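Long-range contacts in PbSGBP-B lipoprotein (PDB 6D2Y), which probably binds polysaccharide, as a magnesium-containing surface lipoprotein encoded in a polysaccharide utilization locus of Prevotella bryantii: residues A[63-68]-A[95-100]; A[70-75]-A[89-94]. All coordinates share one frame; numbering follows the deposited sequence.

How the contacts relate
Both contacts belong to the N-terminal beta-sandwich domain of an elongated chain, far from the magnesium site, and their centres lie about 10 Å apart. Contact 1 pairs strand 63-69, the middle strand of a three-stranded antiparallel sheet, with its edge strand 95-99. Contact 2 follows where the chain leaves strand 63-69: residues 70-75 lead into strand 74-79 of the other sheet, and residues 89-94 lead back into strand 95-99. Contact 2 is therefore nested inside the loop that contact 1 closes. They meet directly where Leu96 CD1 packs 3.6 Å from Ile74 CD1, so the crossover between the sheets and the strand pair share one apolar interior.

Contact 1: A[63-68]-A[95-100]; sequences TICLVG and TLIVSV
Leu66 and Leu96 form a hydrogen-bonded pair of antiparallel strands, their side chains lying side by side and pointing the same way, with CB of Leu66 4.1 Å from CB of Leu96. The strand axes run at 157° to one another. Ile64 and Val98 form the next hydrogen-bonded pair on the same face, and Leu66 CD1 reaches diagonally to within 4.3 Å of Val98 CG1. In Ile64, chi1 of 63° sets CG1 between the backbone N and the carbonyl carbon, where it lies 3.4 Å from Val98 O. This face is closed off and packed from both sheets: all four residues are buried, Met112 and Met114 of the opposite sheet covering Leu66 while Ile74 and Ile77 cover Leu96.

The other face, carrying Thr63, Cys65, Val67, Thr95, Ile97 and Ser99, is less covered and partly open to solvent, except at Cys65, which is buried and touches Arg44 of strand 39-45. Here Cys65 SG, anti to its backbone N (chi1 178°), touches Ile97 CG1 at 3.6 Å. Thr63 crosses Ile97 obliquely through their CG2 methyls, and a weak hydrogen bond joins Thr63 OG1 and Ser99 OG. Thr95 OG1 is hydrogen-bonded outside the pair, with Thr92 OG1.

Four backbone bonds hold the pair, from Leu66 N to Leu96 O at 2.6 Å to Leu96 N to Leu66 O at 3.2 Å. CA-H...O contacts supplement them, such as Ile97 CA to Ile64 O at 3.3 Å. The chemistry is thus divided: peptide groups fix the register, while alternating side chains give one face to the apolar sandwich interior and the other a mixed, weakly polar character.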
# COMPACT_ATOMS: atom_id res chain seq x y z
N THR A 63 27.26 -1.06 17.66
CA THR A 63 28.56 -1.29 18.27
C THR A 63 28.39 -1.31 19.79
O THR A 63 27.95 -0.32 20.38
CB THR A 63 29.56 -0.22 17.85
OG1 THR A 63 29.56 -0.10 16.42
CG2 THR A 63 30.96 -0.58 18.32
N ILE A 64 28.72 -2.44 20.41
CA ILE A 64 28.57 -2.63 21.84
C ILE A 64 29.94 -2.91 22.45
O ILE A 64 30.90 -3.25 21.75
CB ILE A 64 27.59 -3.78 22.18
CG1 ILE A 64 28.13 -5.11 21.65
CG2 ILE A 64 26.22 -3.48 21.60
CD1 ILE A 64 27.23 -6.29 21.95
N CYS A 65 30.03 -2.77 23.77
CA CYS A 65 31.27 -2.98 24.50
C CYS A 65 31.03 -3.97 25.63
O CYS A 65 30.20 -3.73 26.51
CB CYS A 65 31.82 -1.66 25.06
SG CYS A 65 33.33 -1.87 26.03
N LEU A 66 31.77 -5.08 25.60
CA LEU A 66 31.68 -6.09 26.64
C LEU A 66 32.51 -5.67 27.85
O LEU A 66 33.59 -5.10 27.71
CB LEU A 66 32.16 -7.44 26.12
CG LEU A 66 31.21 -8.33 25.31
CD1 LEU A 66 30.51 -7.59 24.19
CD2 LEU A 66 31.99 -9.50 24.73
N VAL A 67 32.00 -5.96 29.04
CA VAL A 67 32.68 -5.63 30.28
C VAL A 67 32.81 -6.93 31.07
O VAL A 67 31.86 -7.37 31.73
CB VAL A 67 31.96 -4.55 31.09
CG1 VAL A 67 32.60 -4.39 32.46
CG2 VAL A 67 32.00 -3.23 30.34
N GLY A 68 33.98 -7.56 31.00
CA GLY A 68 34.26 -8.79 31.69
C GLY A 68 35.75 -8.93 31.94
O GLY A 68 36.46 -7.93 31.89
N THR A 95 37.80 -5.20 28.45
CA THR A 95 36.81 -4.62 27.55
C THR A 95 37.01 -5.17 26.15
O THR A 95 38.14 -5.27 25.67
CB THR A 95 36.90 -3.09 27.51
OG1 THR A 95 38.19 -2.70 27.00
CG2 THR A 95 36.69 -2.48 28.88
N LEU A 96 35.91 -5.53 25.51
CA LEU A 96 35.90 -5.94 24.11
C LEU A 96 34.79 -5.18 23.41
O LEU A 96 33.64 -5.21 23.85
CB LEU A 96 35.70 -7.46 23.97
CG LEU A 96 35.80 -8.10 22.57
CD1 LEU A 96 36.17 -9.56 22.70
CD2 LEU A 96 34.52 -7.96 21.77
N ILE A 97 35.14 -4.50 22.32
CA ILE A 97 34.19 -3.71 21.54
C ILE A 97 33.99 -4.41 20.20
O ILE A 97 34.95 -4.60 19.44
CB ILE A 97 34.68 -2.26 21.36
CG1 ILE A 97 34.78 -1.57 22.71
CG2 ILE A 97 33.74 -1.49 20.43
CD1 ILE A 97 35.36 -0.17 22.65
N VAL A 98 32.76 -4.83 19.93
CA VAL A 98 32.40 -5.54 18.72
C VAL A 98 31.05 -5.02 18.23
O VAL A 98 30.21 -4.59 19.02
CB VAL A 98 32.35 -7.07 18.96
CG1 VAL A 98 31.26 -7.44 19.95
CG2 VAL A 98 32.17 -7.84 17.65
N SER A 99 30.86 -5.05 16.92
CA SER A 99 29.60 -4.63 16.31
C SER A 99 28.78 -5.85 15.92
O SER A 99 29.31 -6.84 15.41
CB SER A 99 29.86 -3.75 15.08
OG SER A 99 30.97 -2.90 15.29
N VAL A 100 27.48 -5.77 16.17
CA VAL A 100 26.56 -6.86 15.82
C VAL A 100 26.52 -7.01 14.31
O VAL A 100 26.42 -6.00 13.59
CB VAL A 100 25.17 -6.59 16.39
CG1 VAL A 100 24.27 -7.81 16.21
CG2 VAL A 100 25.26 -6.21 17.86

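Contact 2: A[70-75]-A[89-94]; sequences NLKSIK and SYITDH
Asp93 receives the start of residues 70-75 at the rim of a beta sandwich, where a 3-10 turn at 71-73 begins the crossover into strand 74-79. At Asn70 the backbone comes close to the Asp93 carboxylate, with CA 3.2 Å from OD2. Leu71 follows with a hydrogen bond from its N to Asp93 O, 3.1 Å long and almost straight at the hydrogen (178°), although the donor stands above the carbonyl plane. Its side chain turns to the interior: CB lies 3.6 Å from Thr92 O, and CD1 packs against the backbone of His94 before meeting Leu66 and Leu96.

Lys72 adds a second bond, from its N to Asp93 OD1 at 3.2 Å, meeting the oxygen from above the carboxylate plane. Asp93 therefore accepts two consecutive N-H groups, one through its main chain and one through its side chain. The aliphatic part of Lys72 drapes across the other segment: CG, anti to the carbonyl carbon (chi1 -72°), reaches 3.3 Å from Ile91 O, and CD passes 3.4 Å from Asp93 N. Its NZ is 4.7 Å from Asp93 OD1, so any attraction between these opposite charges would act without direct contact. Next, Ser73 N closes the 3-10 turn on Asn70 O, and Ile74 N likewise bonds Leu71 O. The partner loop has its own brace, an ST turn in which Thr92 OG1, also hydrogen-bonded with Thr95 OG1, accepts from His94 N over 3.2 Å.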
# COMPACT_ATOMS: atom_id res chain seq x y z
N ASN A 70 39.42 -11.58 31.29
CA ASN A 70 40.04 -12.55 30.37
C ASN A 70 39.38 -12.52 29.00
O ASN A 70 39.22 -13.55 28.34
CB ASN A 70 40.02 -13.96 30.96
CG ASN A 70 40.83 -14.08 32.23
OD1 ASN A 70 41.69 -13.25 32.51
ND2 ASN A 70 40.56 -15.12 33.01
N LEU A 71 39.02 -11.32 28.56
CA LEU A 71 38.31 -11.17 27.29
C LEU A 71 39.20 -11.43 26.09
O LEU A 71 38.69 -11.62 24.98
CB LEU A 71 37.69 -9.77 27.20
CG LEU A 71 36.51 -9.51 28.13
CD1 LEU A 71 35.80 -8.22 27.76
CD2 LEU A 71 35.54 -10.68 28.10
N LYS A 72 40.52 -11.44 26.26
CA LYS A 72 41.40 -11.74 25.14
C LYS A 72 41.59 -13.24 24.92
O LYS A 72 42.33 -13.62 24.01
CB LYS A 72 42.74 -11.04 25.33
CG LYS A 72 42.64 -9.53 25.14
CD LYS A 72 43.75 -8.77 25.85
CE LYS A 72 45.05 -8.81 25.06
NZ LYS A 72 45.92 -9.95 25.47
N SER A 73 40.94 -14.08 25.73
CA SER A 73 40.80 -15.49 25.41
C SER A 73 39.75 -15.75 24.34
O SER A 73 39.65 -16.88 23.84
CB SER A 73 40.45 -16.29 26.66
OG SER A 73 41.62 -16.71 27.35
N ILE A 74 38.98 -14.73 23.98
CA ILE A 74 37.94 -14.85 22.96
C ILE A 74 38.59 -14.82 21.59
O ILE A 74 39.20 -13.81 21.20
CB ILE A 74 36.91 -13.73 23.10
CG1 ILE A 74 36.37 -13.68 24.53
CG2 ILE A 74 35.78 -13.92 22.10
CD1 ILE A 74 35.67 -12.40 24.85
N LYS A 75 38.45 -15.90 20.83
CA LYS A 75 38.92 -15.92 19.45
C LYS A 75 37.83 -15.54 18.47
O LYS A 75 38.09 -14.83 17.49
CB LYS A 75 39.48 -17.31 19.11
CG LYS A 75 40.90 -17.51 19.59
CD LYS A 75 41.69 -16.22 19.52
CE LYS A 75 42.98 -16.30 20.31
NZ LYS A 75 43.06 -15.15 21.25
N SER A 89 42.81 -4.86 17.96
CA SER A 89 43.32 -3.60 18.49
C SER A 89 42.41 -2.98 19.54
O SER A 89 42.87 -2.12 20.30
CB SER A 89 43.54 -2.61 17.34
OG SER A 89 42.42 -1.76 17.19
N TYR A 90 41.15 -3.39 19.61
CA TYR A 90 40.19 -2.83 20.55
C TYR A 90 39.65 -3.90 21.49
O TYR A 90 38.48 -3.88 21.88
CB TYR A 90 39.05 -2.13 19.82
CG TYR A 90 39.52 -0.94 19.01
CD1 TYR A 90 40.08 0.16 19.63
CD2 TYR A 90 39.40 -0.92 17.63
CE1 TYR A 90 40.52 1.25 18.91
CE2 TYR A 90 39.84 0.16 16.89
CZ TYR A 90 40.39 1.25 17.53
OH TYR A 90 40.83 2.33 16.80
N ILE A 91 40.50 -4.85 21.87
CA ILE A 91 40.13 -5.92 22.80
C ILE A 91 41.17 -5.92 23.92
O ILE A 91 42.23 -6.54 23.80
CB ILE A 91 40.05 -7.29 22.12
CG1 ILE A 91 39.06 -7.25 20.95
CG2 ILE A 91 39.63 -8.35 23.13
CD1 ILE A 91 39.00 -8.54 20.17
N THR A 92 40.87 -5.22 25.01
CA THR A 92 41.65 -5.38 26.22
C THR A 92 41.18 -6.63 26.96
O THR A 92 40.22 -7.30 26.55
CB THR A 92 41.53 -4.14 27.11
OG1 THR A 92 40.26 -4.15 27.78
CG2 THR A 92 41.66 -2.87 26.29
N ASP A 93 41.85 -6.97 28.05
CA ASP A 93 41.44 -8.14 28.81
C ASP A 93 40.24 -7.87 29.70
O ASP A 93 39.72 -8.81 30.32
CB ASP A 93 42.60 -8.68 29.64
CG ASP A 93 42.60 -10.20 29.73
OD1 ASP A 93 42.53 -10.86 28.66
OD2 ASP A 93 42.66 -10.73 30.85
N HIS A 94 39.77 -6.62 29.77
CA HIS A 94 38.57 -6.29 30.52
C HIS A 94 37.49 -5.62 29.68
O HIS A 94 36.36 -5.48 30.16
CB HIS A 94 38.92 -5.37 31.71
CG HIS A 94 39.89 -5.98 32.66
ND1 HIS A 94 39.70 -7.22 33.23
CD2 HIS A 94 41.06 -5.52 33.16
CE1 HIS A 94 40.71 -7.50 34.03
NE2 HIS A 94 41.55 -6.49 34.01